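Local coordinates for concanavalin A-like lectin protein kinase family protein (Theobroma cacao, PDB 6CTH) that probably transfers phosphate from ATP to protein substrates, as a plant receptor-like kinase domain, and here binds an oxindole inhibitor and a magnesium ion, at residues R115-K120 against S152-L157; H71-K76 against L122-L127; A207-S212 against L227-W232; D199-G204 against N275-I280. All coordinates share one frame; numbering follows the deposited sequence.

Interaction 1: residues R115-K120 against S152-L157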
loop_
_atom_site.group_PDB
_atom_site.type_symbol
_atom_site.label_atom_id
_atom_site.label_comp_id
_atom_site.label_asym_id
_atom_site.label_seq_id
_atom_site.Cartn_x
_atom_site.Cartn_y
_atom_site.Cartn_z
ATOM N N ARG A 115 1.277 0.312 -14.523
ATOM C CA ARG A 115 1.794 1.004 -13.347
ATOM C C ARG A 115 1.125 2.352 -13.066
ATOM O O ARG A 115 0.814 2.670 -11.926
ATOM C CB ARG A 115 3.298 1.226 -13.490
ATOM C CG ARG A 115 4.129 -0.035 -13.378
ATOM C CD ARG A 115 5.602 0.259 -13.599
ATOM N NE ARG A 115 6.322 -0.922 -14.054
ATOM C CZ ARG A 115 7.527 -1.278 -13.623
ATOM N NH1 ARG A 115 8.158 -0.543 -12.723
ATOM N NH2 ARG A 115 8.097 -2.372 -14.097
ATOM N N TYR A 116 0.903 3.132 -14.116
ATOM C CA TYR A 116 0.292 4.464 -14.002
ATOM C C TYR A 116 -1.165 4.265 -13.549
ATOM O O TYR A 116 -1.648 5.032 -12.733
ATOM C CB TYR A 116 0.362 5.224 -15.306
ATOM C CG TYR A 116 0.288 6.743 -15.180
ATOM C CD1 TYR A 116 1.279 7.455 -14.525
ATOM C CD2 TYR A 116 -0.741 7.461 -15.750
ATOM C CE1 TYR A 116 1.223 8.824 -14.409
ATOM C CE2 TYR A 116 -0.821 8.855 -15.638
ATOM C CZ TYR A 116 0.164 9.518 -14.960
ATOM O OH TYR A 116 0.143 10.878 -14.884
ATOM N N ARG A 117 -1.815 3.221 -14.052
ATOM C CA ARG A 117 -3.179 2.897 -13.651
ATOM C C ARG A 117 -3.233 2.520 -12.169
ATOM O O ARG A 117 -4.127 2.935 -11.447
ATOM C CB ARG A 117 -3.725 1.758 -14.506
ATOM C CG ARG A 117 -5.240 1.702 -14.568
ATOM C CD ARG A 117 -5.734 0.267 -14.591
ATOM N NE ARG A 117 -5.453 -0.388 -15.861
ATOM C CZ ARG A 117 -5.073 -1.656 -15.979
ATOM N NH1 ARG A 117 -4.842 -2.169 -17.176
ATOM N NH2 ARG A 117 -4.922 -2.406 -14.900
ATOM N N ILE A 118 -2.258 1.734 -11.722
ATOM C CA ILE A 118 -2.174 1.326 -10.337
ATOM C C ILE A 118 -2.029 2.534 -9.416
ATOM O O ILE A 118 -2.663 2.590 -8.365
ATOM C CB ILE A 118 -1.031 0.296 -10.114
ATOM C CG1 ILE A 118 -1.429 -1.081 -10.713
ATOM C CG2 ILE A 118 -0.690 0.154 -8.631
ATOM C CD1 ILE A 118 -0.304 -2.076 -10.877
ATOM N N VAL A 119 -1.203 3.499 -9.780
ATOM C CA VAL A 119 -1.019 4.676 -8.942
ATOM C C VAL A 119 -2.360 5.419 -8.864
ATOM O O VAL A 119 -2.747 5.867 -7.784
ATOM C CB VAL A 119 0.079 5.600 -9.487
ATOM C CG1 VAL A 119 0.100 6.940 -8.757
ATOM C CG2 VAL A 119 1.416 4.911 -9.372
ATOM N N LYS A 120 -3.041 5.559 -9.991
ATOM C CA LYS A 120 -4.387 6.244 -9.989
ATOM C C LYS A 120 -5.411 5.472 -9.110
ATOM O O LYS A 120 -6.211 6.095 -8.397
ATOM C CB LYS A 120 -4.892 6.407 -11.413
ATOM C CG LYS A 120 -4.163 7.474 -12.207
ATOM C CD LYS A 120 -4.678 7.494 -13.624
ATOM C CE LYS A 120 -4.066 8.612 -14.381
ATOM N NZ LYS A 120 -4.604 8.584 -15.778
ATOM N N SER A 152 -7.108 -8.472 -13.656
ATOM C CA SER A 152 -6.785 -7.414 -14.637
ATOM C C SER A 152 -5.713 -6.427 -14.164
ATOM O O SER A 152 -5.539 -5.339 -14.772
ATOM C CB SER A 152 -8.046 -6.618 -14.996
ATOM O OG SER A 152 -9.135 -7.455 -15.289
ATOM N N PHE A 153 -5.003 -6.774 -13.087
ATOM C CA PHE A 153 -4.062 -5.880 -12.477
ATOM C C PHE A 153 -4.661 -4.545 -11.980
ATOM O O PHE A 153 -3.946 -3.551 -11.874
ATOM C CB PHE A 153 -2.879 -5.659 -13.416
ATOM C CG PHE A 153 -2.053 -6.892 -13.621
ATOM C CD1 PHE A 153 -1.087 -7.252 -12.690
ATOM C CD2 PHE A 153 -2.251 -7.707 -14.728
ATOM C CE1 PHE A 153 -0.319 -8.398 -12.854
ATOM C CE2 PHE A 153 -1.462 -8.848 -14.916
ATOM C CZ PHE A 153 -0.515 -9.196 -13.968
ATOM N N ASN A 154 -5.949 -4.536 -11.633
ATOM C CA ASN A 154 -6.512 -3.414 -10.888
ATOM C C ASN A 154 -6.041 -3.558 -9.436
ATOM O O ASN A 154 -5.924 -4.690 -8.929
ATOM C CB ASN A 154 -8.036 -3.380 -10.944
ATOM C CG ASN A 154 -8.590 -3.207 -12.386
ATOM O OD1 ASN A 154 -8.236 -2.279 -13.092
ATOM N ND2 ASN A 154 -9.444 -4.142 -12.806
ATOM N N ALA A 155 -5.756 -2.433 -8.792
ATOM C CA ALA A 155 -5.175 -2.424 -7.433
ATOM C C ALA A 155 -6.203 -2.227 -6.329
ATOM O O ALA A 155 -7.165 -1.441 -6.517
ATOM C CB ALA A 155 -4.126 -1.364 -7.351
ATOM N N LYS A 156 -6.067 -2.960 -5.220
ATOM C CA LYS A 156 -6.884 -2.803 -4.028
ATOM C C LYS A 156 -6.004 -2.645 -2.806
ATOM O O LYS A 156 -5.190 -3.514 -2.530
ATOM C CB LYS A 156 -7.824 -3.992 -3.831
ATOM C CG LYS A 156 -9.000 -4.033 -4.808
ATOM C CD LYS A 156 -9.912 -5.249 -4.635
ATOM C CE LYS A 156 -11.196 -5.112 -5.446
ATOM N NZ LYS A 156 -12.289 -4.453 -4.655
ATOM N N LEU A 157 -6.178 -1.559 -2.067
ATOM C CA LEU A 157 -5.427 -1.300 -0.867
ATOM C C LEU A 157 -6.079 -2.032 0.282
ATOM O O LEU A 157 -7.298 -2.073 0.428
ATOM C CB LEU A 157 -5.356 0.195 -0.625
ATOM C CG LEU A 157 -4.748 0.653 0.675
ATOM C CD1 LEU A 157 -3.253 0.348 0.685
ATOM C CD2 LEU A 157 -4.949 2.144 0.862
HETATM O O HOH W 1 -4.535 -0.913 -12.074
#
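Arg117 makes the direct polar link between helix 112-132 and the turn that leads into strand 155-157. Its CG lies anti to the backbone N (chi1 -157°), beside the carbonyl carbon. The chain then bends at chi2 and chi3, which brings one amino group of the guanidinium to the turn. NH2 gives a hydrogen bond to Ser152 O at 3.0 Å. The bond is clearly bent (137° at the hydrogen), and the donor lies in the plane of the Ser152 carbonyl. The peptide of Phe153 meets the edge of the guanidinium. Asn154 crosses the same group obliquely, with its amide plane 57° from the guanidinium plane. Its OD1 stays 3.8 Å from Arg117 NH2.

A water adds an indirect link. It accepts from Arg117 NH2 at 3.2 Å and donates to Phe153 O at 2.7 Å. NH2 is thus tied to both Ser152 and Phe153, in one case through the water.

In protein kinases this turn joins beta7 to beta8, the hairpin of strands 147-149 and 155-157 that leads to the metal-binding Asp159. The helix is alphaE. Asp150 OD1 accepts from Asn154 N within the turn, and Asp121 OD2 of the helix accepts from Ala155 N.

The apolar part is small and buried. Ile118 CG2 packs against Ala155 CB at 4.0 Å. Ile118 CG1, anti to the carbonyl carbon, lies 3.7 Å from Phe153 O. Ala155 directs its methyl at the helix, and Ile118 reaches Ile210 of helix 196-212 as well.

Interaction 2: residues H71-K76 against L122-L127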
loop_
_atom_site.group_PDB
_atom_site.type_symbol
_atom_site.label_atom_id
_atom_site.label_comp_id
_atom_site.label_asym_id
_atom_site.label_seq_id
_atom_site.Cartn_x
_atom_site.Cartn_y
_atom_site.Cartn_z
ATOM N N HIS A 71 -15.255 -0.035 -1.706
ATOM C CA HIS A 71 -14.710 0.761 -2.809
ATOM C C HIS A 71 -14.012 -0.205 -3.748
ATOM O O HIS A 71 -13.377 -1.185 -3.285
ATOM C CB HIS A 71 -13.777 1.900 -2.308
ATOM C CG HIS A 71 -13.361 2.887 -3.342
ATOM N ND1 HIS A 71 -12.320 2.674 -4.221
ATOM C CD2 HIS A 71 -13.828 4.129 -3.620
ATOM C CE1 HIS A 71 -12.169 3.745 -4.997
ATOM N NE2 HIS A 71 -13.045 4.658 -4.623
ATOM N N LYS A 72 -14.038 0.103 -5.043
ATOM C CA LYS A 72 -13.376 -0.754 -6.036
ATOM C C LYS A 72 -11.865 -0.897 -5.775
ATOM O O LYS A 72 -11.270 -1.888 -6.148
ATOM C CB LYS A 72 -13.594 -0.318 -7.480
ATOM C CG LYS A 72 -12.905 0.939 -7.861
ATOM C CD LYS A 72 -13.382 1.538 -9.191
ATOM C CE LYS A 72 -12.854 2.955 -9.318
ATOM N NZ LYS A 72 -11.385 3.107 -9.519
ATOM N N ASN A 73 -11.270 0.080 -5.145
ATOM C CA ASN A 73 -9.814 0.038 -4.897
ATOM C C ASN A 73 -9.490 -0.251 -3.427
ATOM O O ASN A 73 -8.380 0.042 -2.991
ATOM C CB ASN A 73 -9.164 1.288 -5.394
ATOM C CG ASN A 73 -9.398 1.506 -6.893
ATOM O OD1 ASN A 73 -9.999 2.504 -7.291
ATOM N ND2 ASN A 73 -8.985 0.545 -7.710
ATOM N N LEU A 74 -10.424 -0.848 -2.693
ATOM C CA LEU A 74 -10.167 -1.335 -1.349
ATOM C C LEU A 74 -10.462 -2.810 -1.199
ATOM O O LEU A 74 -11.492 -3.306 -1.704
ATOM C CB LEU A 74 -10.941 -0.550 -0.310
ATOM C CG LEU A 74 -10.595 0.917 -0.150
ATOM C CD1 LEU A 74 -11.526 1.534 0.865
ATOM C CD2 LEU A 74 -9.168 1.059 0.356
ATOM N N VAL A 75 -9.611 -3.529 -0.441
ATOM C CA VAL A 75 -9.887 -4.916 -0.159
ATOM C C VAL A 75 -11.121 -5.051 0.728
ATOM O O VAL A 75 -11.276 -4.278 1.683
ATOM C CB VAL A 75 -8.664 -5.535 0.580
ATOM C CG1 VAL A 75 -8.989 -6.916 1.104
ATOM C CG2 VAL A 75 -7.477 -5.543 -0.347
ATOM N N LYS A 76 -12.028 -5.967 0.367
ATOM C CA LYS A 76 -13.234 -6.301 1.147
ATOM C C LYS A 76 -13.045 -7.481 2.086
ATOM O O LYS A 76 -12.353 -8.461 1.737
ATOM C CB LYS A 76 -14.480 -6.630 0.214
ATOM N N LEU A 122 -4.648 3.524 -6.481
ATOM C CA LEU A 122 -4.264 3.801 -5.109
ATOM C C LEU A 122 -4.717 5.205 -4.706
ATOM O O LEU A 122 -5.218 5.369 -3.570
ATOM C CB LEU A 122 -2.727 3.638 -4.924
ATOM C CG LEU A 122 -2.208 3.959 -3.531
ATOM C CD1 LEU A 122 -2.776 3.054 -2.500
ATOM C CD2 LEU A 122 -0.679 3.840 -3.583
ATOM N N ALA A 123 -4.592 6.189 -5.601
ATOM C CA ALA A 123 -4.999 7.570 -5.283
ATOM C C ALA A 123 -6.518 7.637 -5.019
ATOM O O ALA A 123 -6.953 8.283 -4.067
ATOM C CB ALA A 123 -4.608 8.540 -6.366
ATOM N N SER A 124 -7.255 6.908 -5.839
ATOM C CA SER A 124 -8.745 6.782 -5.682
ATOM C C SER A 124 -9.105 6.192 -4.342
ATOM O O SER A 124 -10.009 6.678 -3.653
ATOM C CB SER A 124 -9.348 5.983 -6.835
ATOM O OG SER A 124 -9.308 6.792 -8.017
ATOM N N ALA A 125 -8.397 5.124 -3.948
ATOM C CA ALA A 125 -8.603 4.550 -2.614
ATOM C C ALA A 125 -8.390 5.567 -1.500
ATOM O O ALA A 125 -9.177 5.652 -0.578
ATOM C CB ALA A 125 -7.699 3.335 -2.417
ATOM N N LEU A 126 -7.287 6.292 -1.578
ATOM C CA LEU A 126 -6.946 7.274 -0.575
ATOM C C LEU A 126 -7.965 8.410 -0.517
ATOM O O LEU A 126 -8.276 8.907 0.541
ATOM C CB LEU A 126 -5.544 7.806 -0.821
ATOM C CG LEU A 126 -4.806 8.327 0.398
ATOM C CD1 LEU A 126 -5.026 7.438 1.603
ATOM C CD2 LEU A 126 -3.322 8.472 0.102
ATOM N N LEU A 127 -8.441 8.834 -1.673
ATOM C CA LEU A 127 -9.456 9.905 -1.718
ATOM C C LEU A 127 -10.697 9.445 -0.962
ATOM O O LEU A 127 -11.280 10.184 -0.177
ATOM C CB LEU A 127 -9.814 10.259 -3.144
ATOM C CG LEU A 127 -10.851 11.351 -3.330
ATOM C CD1 LEU A 127 -10.384 12.665 -2.766
ATOM C CD2 LEU A 127 -11.218 11.516 -4.816
HETATM O O HOH W 2 -12.405 7.635 -4.795
HETATM O O HOH W 3 -9.898 5.505 -10.341
#
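His71 stands with CG anti to the backbone N (chi1 -170°), so its ring turns an edge, with ND1, to its own type I turn. ND1 accepts from Asn73 N at 2.9 Å, nearly straight and in the ring plane. This fixes the rotation of the ring. The far end of the ring then faces helix 112-132, where one water joins His71 NE2 to Ser124 O.

Asn73 takes chi1 -59°, with CG beside its backbone N. Its OD1 lies 3.6 Å from Ser124 CB. The same oxygen accepts from Lys72 NZ at 2.7 Å, on a lone pair. NZ also reaches Ser124 OG through a second water. The other end of the amide, Asn73 ND2, bonds to Ala155 O.

Ala125 is the close point on the helix. Its CB is 3.4 Å from Asn73 O and 3.9 Å from Leu74 CD2. Leu74 gets there with CG anti to the carbonyl carbon, which brings CD2 round to the helix. No direct hydrogen bond joins the two segments.

Placed between helix 54-66 and strand 77-83, His71-Lys72-Asn73 is the HxN motif of the alphaC-beta4 loop, which in protein kinases packs on alphaE.

Interaction 3: residues A207-S212 against L227-W232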
loop_
_atom_site.group_PDB
_atom_site.type_symbol
_atom_site.label_atom_id
_atom_site.label_comp_id
_atom_site.label_asym_id
_atom_site.label_seq_id
_atom_site.Cartn_x
_atom_site.Cartn_y
_atom_site.Cartn_z
ATOM N N ALA A 207 4.561 5.755 -5.001
ATOM C CA ALA A 207 4.562 6.221 -6.387
ATOM C C ALA A 207 5.973 6.110 -6.989
ATOM O O ALA A 207 6.151 5.649 -8.100
ATOM C CB ALA A 207 4.097 7.654 -6.458
ATOM N N LEU A 208 6.963 6.494 -6.205
ATOM C CA LEU A 208 8.366 6.452 -6.673
ATOM C C LEU A 208 8.908 5.043 -6.795
ATOM O O LEU A 208 9.713 4.769 -7.693
ATOM C CB LEU A 208 9.230 7.318 -5.777
ATOM C CG LEU A 208 8.869 8.805 -5.821
ATOM C CD1 LEU A 208 9.721 9.636 -4.912
ATOM C CD2 LEU A 208 8.896 9.397 -7.231
ATOM N N GLU A 209 8.490 4.148 -5.890
ATOM C CA GLU A 209 8.832 2.723 -5.986
ATOM C C GLU A 209 8.273 2.144 -7.263
ATOM O O GLU A 209 8.910 1.341 -7.919
ATOM C CB GLU A 209 8.323 1.902 -4.800
ATOM C CG GLU A 209 8.947 2.274 -3.474
ATOM C CD GLU A 209 8.454 1.509 -2.299
ATOM O OE1 GLU A 209 7.205 1.262 -2.248
ATOM O OE2 GLU A 209 9.290 1.123 -1.408
ATOM N N ILE A 210 7.010 2.489 -7.590
ATOM C CA ILE A 210 6.391 1.982 -8.795
ATOM C C ILE A 210 7.084 2.484 -10.098
ATOM O O ILE A 210 7.323 1.715 -11.031
ATOM C CB ILE A 210 4.887 2.333 -8.755
ATOM C CG1 ILE A 210 4.190 1.530 -7.675
ATOM C CG2 ILE A 210 4.188 2.109 -10.082
ATOM C CD1 ILE A 210 2.738 1.951 -7.435
ATOM N N ALA A 211 7.419 3.758 -10.149
ATOM C CA ALA A 211 8.157 4.342 -11.282
ATOM C C ALA A 211 9.530 3.670 -11.495
ATOM O O ALA A 211 9.943 3.436 -12.636
ATOM C CB ALA A 211 8.374 5.821 -11.036
ATOM N N SER A 212 10.192 3.382 -10.391
ATOM C CA SER A 212 11.632 3.037 -10.405
ATOM C C SER A 212 11.910 1.537 -10.289
ATOM O O SER A 212 13.030 1.067 -10.611
ATOM C CB SER A 212 12.331 3.812 -9.274
ATOM O OG SER A 212 12.030 3.255 -7.989
ATOM N N LEU A 227 21.486 5.557 0.093
ATOM C CA LEU A 227 20.935 4.376 0.772
ATOM C C LEU A 227 19.432 4.301 0.615
ATOM O O LEU A 227 18.849 3.247 0.859
ATOM C CB LEU A 227 21.280 4.422 2.261
ATOM C CG LEU A 227 22.794 4.595 2.546
ATOM C CD1 LEU A 227 23.043 4.751 4.038
ATOM C CD2 LEU A 227 23.547 3.399 2.002
ATOM N N LEU A 228 18.813 5.435 0.269
ATOM C CA LEU A 228 17.362 5.510 0.162
ATOM C C LEU A 228 16.867 6.066 -1.149
ATOM O O LEU A 228 17.470 6.931 -1.767
ATOM C CB LEU A 228 16.785 6.361 1.299
ATOM C CG LEU A 228 16.992 5.903 2.744
ATOM C CD1 LEU A 228 16.390 6.958 3.641
ATOM C CD2 LEU A 228 16.338 4.568 3.057
ATOM N N LEU A 229 15.651 5.646 -1.499
ATOM C CA LEU A 229 15.037 6.057 -2.748
ATOM C C LEU A 229 14.735 7.524 -2.913
ATOM O O LEU A 229 15.051 8.086 -3.958
ATOM C CB LEU A 229 13.706 5.273 -2.948
ATOM C CG LEU A 229 12.989 5.476 -4.285
ATOM C CD1 LEU A 229 13.832 5.043 -5.447
ATOM C CD2 LEU A 229 11.713 4.642 -4.254
ATOM N N VAL A 230 14.052 8.148 -1.949
ATOM C CA VAL A 230 13.532 9.475 -2.147
ATOM C C VAL A 230 14.667 10.509 -2.399
ATOM O O VAL A 230 14.546 11.310 -3.317
ATOM C CB VAL A 230 12.583 9.899 -0.992
ATOM C CG1 VAL A 230 12.230 11.364 -1.012
ATOM C CG2 VAL A 230 11.289 9.052 -1.035
ATOM N N PRO A 231 15.734 10.481 -1.600
ATOM C CA PRO A 231 16.830 11.464 -1.879
ATOM C C PRO A 231 17.451 11.287 -3.250
ATOM O O PRO A 231 17.768 12.287 -3.890
ATOM C CB PRO A 231 17.870 11.178 -0.805
ATOM C CG PRO A 231 17.155 10.488 0.278
ATOM C CD PRO A 231 15.970 9.776 -0.340
ATOM N N TRP A 232 17.604 10.053 -3.715
ATOM C CA TRP A 232 18.149 9.815 -5.049
ATOM C C TRP A 232 17.216 10.298 -6.133
ATOM O O TRP A 232 17.649 10.885 -7.096
ATOM C CB TRP A 232 18.460 8.327 -5.235
ATOM C CG TRP A 232 18.895 7.941 -6.589
ATOM C CD1 TRP A 232 20.167 8.029 -7.103
ATOM C CD2 TRP A 232 18.091 7.350 -7.615
ATOM N NE1 TRP A 232 20.193 7.529 -8.394
ATOM C CE2 TRP A 232 18.936 7.103 -8.727
ATOM C CE3 TRP A 232 16.750 6.992 -7.703
ATOM C CZ2 TRP A 232 18.470 6.519 -9.913
ATOM C CZ3 TRP A 232 16.279 6.413 -8.897
ATOM C CH2 TRP A 232 17.149 6.188 -9.984
#
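The last turns of helix 196-212 face the first turn of helix 229-238, with closest CA atoms 7.5 Å apart, from Leu208 to Val230. In the protein kinase fold these are alphaF and alphaG of the C-terminal lobe. Leu228 is the N-cap residue of the second helix, so the contact begins right at that helix start.

Leu229 carries most of the contact. Its CG is anti to the backbone N (chi1 -174°), and CB is directed toward helix 196-212. The two methyls then divide the work. CD2 sits over the backbone between Leu208 and Glu209, 3.6 Å from Glu209 N and 4.0 Å from Leu208 CB. It also touches Glu209 CG at 3.7 Å, where the two side chains cross obliquely. CD1 goes to Ser212 OG. A second apolar pair, Leu208 CD1 and Val230 CG2, meets more loosely at 4.2 Å.

Glu209 offers only the methylene part of its chain here. Its carboxylate runs on to other partners, and OE2 accepts from Tyr183 OH and Ser216 N. No hydrogen bond crosses between the segments, and all five touching residues are buried.

Ser212 OG sits between its own N and C (chi1 74°), the crowded position. Arg214 N also bonds to this oxygen. There it lies 3.6 Å from Leu229 CD1 and donates back to Leu208 O at 2.8 Å, from 26° above the carbonyl plane.

Interaction 4: residues D199-G204 against N275-I280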
loop_
_atom_site.group_PDB
_atom_site.type_symbol
_atom_site.label_atom_id
_atom_site.label_comp_id
_atom_site.label_asym_id
_atom_site.label_seq_id
_atom_site.Cartn_x
_atom_site.Cartn_y
_atom_site.Cartn_z
ATOM N N ASP A 199 -0.237 10.100 5.427
ATOM C CA ASP A 199 -0.680 9.097 4.475
ATOM C C ASP A 199 -0.207 9.478 3.063
ATOM O O ASP A 199 0.221 8.626 2.301
ATOM C CB ASP A 199 -2.204 8.975 4.483
ATOM C CG ASP A 199 -2.708 7.899 5.427
ATOM O OD1 ASP A 199 -1.888 7.204 6.052
ATOM O OD2 ASP A 199 -3.940 7.752 5.536
ATOM N N VAL A 200 -0.306 10.765 2.714
ATOM C CA VAL A 200 0.123 11.242 1.390
ATOM C C VAL A 200 1.658 11.017 1.234
ATOM O O VAL A 200 2.092 10.652 0.188
ATOM C CB VAL A 200 -0.346 12.705 1.130
ATOM C CG1 VAL A 200 0.428 13.359 0.002
ATOM C CG2 VAL A 200 -1.834 12.686 0.825
ATOM N N TYR A 201 2.422 11.204 2.289
ATOM C CA TYR A 201 3.891 10.931 2.269
ATOM C C TYR A 201 4.120 9.481 1.846
ATOM O O TYR A 201 4.854 9.219 0.876
ATOM C CB TYR A 201 4.485 11.270 3.601
ATOM C CG TYR A 201 5.987 10.946 3.617
ATOM C CD1 TYR A 201 6.445 9.656 3.823
ATOM C CD2 TYR A 201 6.899 11.948 3.354
ATOM C CE1 TYR A 201 7.803 9.384 3.780
ATOM C CE2 TYR A 201 8.260 11.678 3.288
ATOM C CZ TYR A 201 8.674 10.417 3.536
ATOM O OH TYR A 201 10.054 10.141 3.484
ATOM N N SER A 202 3.426 8.534 2.493
ATOM C CA SER A 202 3.586 7.121 2.151
ATOM C C SER A 202 3.192 6.866 0.710
ATOM O O SER A 202 3.849 6.132 0.015
ATOM C CB SER A 202 2.720 6.233 3.041
ATOM O OG SER A 202 2.922 6.512 4.423
ATOM N N PHE A 203 2.086 7.479 0.257
ATOM C CA PHE A 203 1.685 7.366 -1.148
ATOM C C PHE A 203 2.804 7.829 -2.117
ATOM O O PHE A 203 3.042 7.195 -3.164
ATOM C CB PHE A 203 0.378 8.207 -1.389
ATOM C CG PHE A 203 -0.020 8.333 -2.840
ATOM C CD1 PHE A 203 -0.827 7.396 -3.434
ATOM C CD2 PHE A 203 0.450 9.386 -3.607
ATOM C CE1 PHE A 203 -1.163 7.489 -4.788
ATOM C CE2 PHE A 203 0.132 9.479 -4.956
ATOM C CZ PHE A 203 -0.689 8.534 -5.544
ATOM N N GLY A 204 3.442 8.940 -1.771
ATOM C CA GLY A 204 4.587 9.522 -2.546
ATOM C C GLY A 204 5.693 8.492 -2.700
ATOM O O GLY A 204 6.154 8.250 -3.819
ATOM N N ASN A 275 3.404 20.554 5.626
ATOM C CA ASN A 275 2.526 21.631 5.122
ATOM C C ASN A 275 2.653 21.901 3.614
ATOM O O ASN A 275 1.810 22.586 3.051
ATOM C CB ASN A 275 2.724 22.920 5.936
ATOM C CG ASN A 275 4.016 23.616 5.624
ATOM O OD1 ASN A 275 5.061 23.016 5.662
ATOM N ND2 ASN A 275 3.942 24.898 5.307
ATOM N N LEU A 276 3.663 21.348 2.951
ATOM C CA LEU A 276 3.833 21.541 1.518
ATOM C C LEU A 276 3.332 20.392 0.695
ATOM O O LEU A 276 3.446 20.418 -0.538
ATOM C CB LEU A 276 5.332 21.759 1.225
ATOM C CG LEU A 276 6.022 22.936 1.941
ATOM C CD1 LEU A 276 7.450 23.140 1.390
ATOM C CD2 LEU A 276 5.245 24.232 1.764
ATOM N N ARG A 277 2.805 19.335 1.344
ATOM C CA ARG A 277 2.277 18.210 0.611
ATOM C C ARG A 277 0.873 18.514 0.119
ATOM O O ARG A 277 0.121 19.246 0.786
ATOM C CB ARG A 277 2.243 16.944 1.492
ATOM C CG ARG A 277 3.638 16.494 1.960
ATOM C CD ARG A 277 3.604 15.300 2.881
ATOM N NE ARG A 277 4.846 15.237 3.645
ATOM C CZ ARG A 277 4.927 14.931 4.925
ATOM N NH1 ARG A 277 3.874 14.497 5.596
ATOM N NH2 ARG A 277 6.077 15.046 5.528
ATOM N N PRO A 278 0.507 17.956 -1.045
ATOM C CA PRO A 278 -0.821 18.144 -1.591
ATOM C C PRO A 278 -1.875 17.323 -0.874
ATOM O O PRO A 278 -1.539 16.366 -0.184
ATOM C CB PRO A 278 -0.684 17.605 -3.007
ATOM C CG PRO A 278 0.354 16.508 -2.882
ATOM C CD PRO A 278 1.310 17.049 -1.876
ATOM N N SER A 279 -3.141 17.676 -1.098
ATOM C CA SER A 279 -4.223 16.777 -0.829
ATOM C C SER A 279 -4.259 15.690 -1.892
ATOM O O SER A 279 -3.796 15.863 -3.024
ATOM C CB SER A 279 -5.573 17.485 -0.809
ATOM O OG SER A 279 -5.934 17.959 -2.098
ATOM N N ILE A 280 -4.876 14.546 -1.563
ATOM C CA ILE A 280 -4.925 13.482 -2.549
ATOM C C ILE A 280 -5.811 13.910 -3.757
ATOM O O ILE A 280 -5.573 13.478 -4.871
ATOM C CB ILE A 280 -5.351 12.127 -1.942
ATOM C CG1 ILE A 280 -5.078 10.983 -2.918
ATOM C CG2 ILE A 280 -6.785 12.160 -1.467
ATOM C CD1 ILE A 280 -3.626 10.705 -3.139
#
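Arg277 leaves the loop pointing at helix 196-212. Its CB meets Val200 CG1 at 4.3 Å. CG is anti to the carbonyl carbon (chi1 -62°), and the chain runs extended from there to NE. CD comes beside Tyr201 CB at 4.2 Å. NE lies 3.9 Å from Tyr201 CD2 and donates to His271 O. CZ is close to Tyr201 CB and CD2 alike. NH1 is nearest to Tyr201 CB, at 3.8 Å, and forms a salt bridge with Glu187 OE2. NH2 ends near Tyr201 CD2. One face of the guanidinium is therefore covered by Tyr201 CB and the near edge atom CD2, while its N-H groups bond to His271 O and Glu187. The ring itself is turned 66° from the guanidinium plane, so the two do not stack.

This is a known feature of protein kinases. Glu187 belongs to the APE motif that ends the activation segment, and an arginine before the last helix pairs with it. Helix 196-212 is alphaF, and Arg277 packs against it.

Further along the loop the contact is apolar. Val200 CG1 lies 3.6 Å from Pro278 O and 4.2 Å from Pro278 CD. At the N-cap of helix 280-287 the Ser279 side chain caps a backbone N, and Gln282 OE1 accepts from Ser279 N in return, a capping box. The end of Ile280 comes closer to alphaF than its CB bond would suggest. Its CD1 sits 4.1 Å above the centre of the Phe203 ring, 1° off the normal, a CH-pi contact. Val119 and Leu122 of helix 112-132 also touch Phe203.

In the fold
All four contacts lie in one protein kinase domain. Interactions 1 and 2 share helix 112-132, cross along the chain, and close before 3 and 4 open. Their centres are 10 Å apart, and backbone bonds between Leu157 and both Asn73 and Val75 join them; the Leu74 side chain is about 10 Å from the inhibitor. Interactions 3 and 4 share helix 196-212, with centres 15 Å apart; 3 is nested inside the loop closed by 4. The two pairs meet where the helices pack. Val119 touches Ile210 and Phe203, and Ile280 touches Ala123 and Leu127. Interactions 2 and 3, 22 Å apart, do not touch. The two helices thus run through the C-terminal lobe, from its active-site side to the alphaG side.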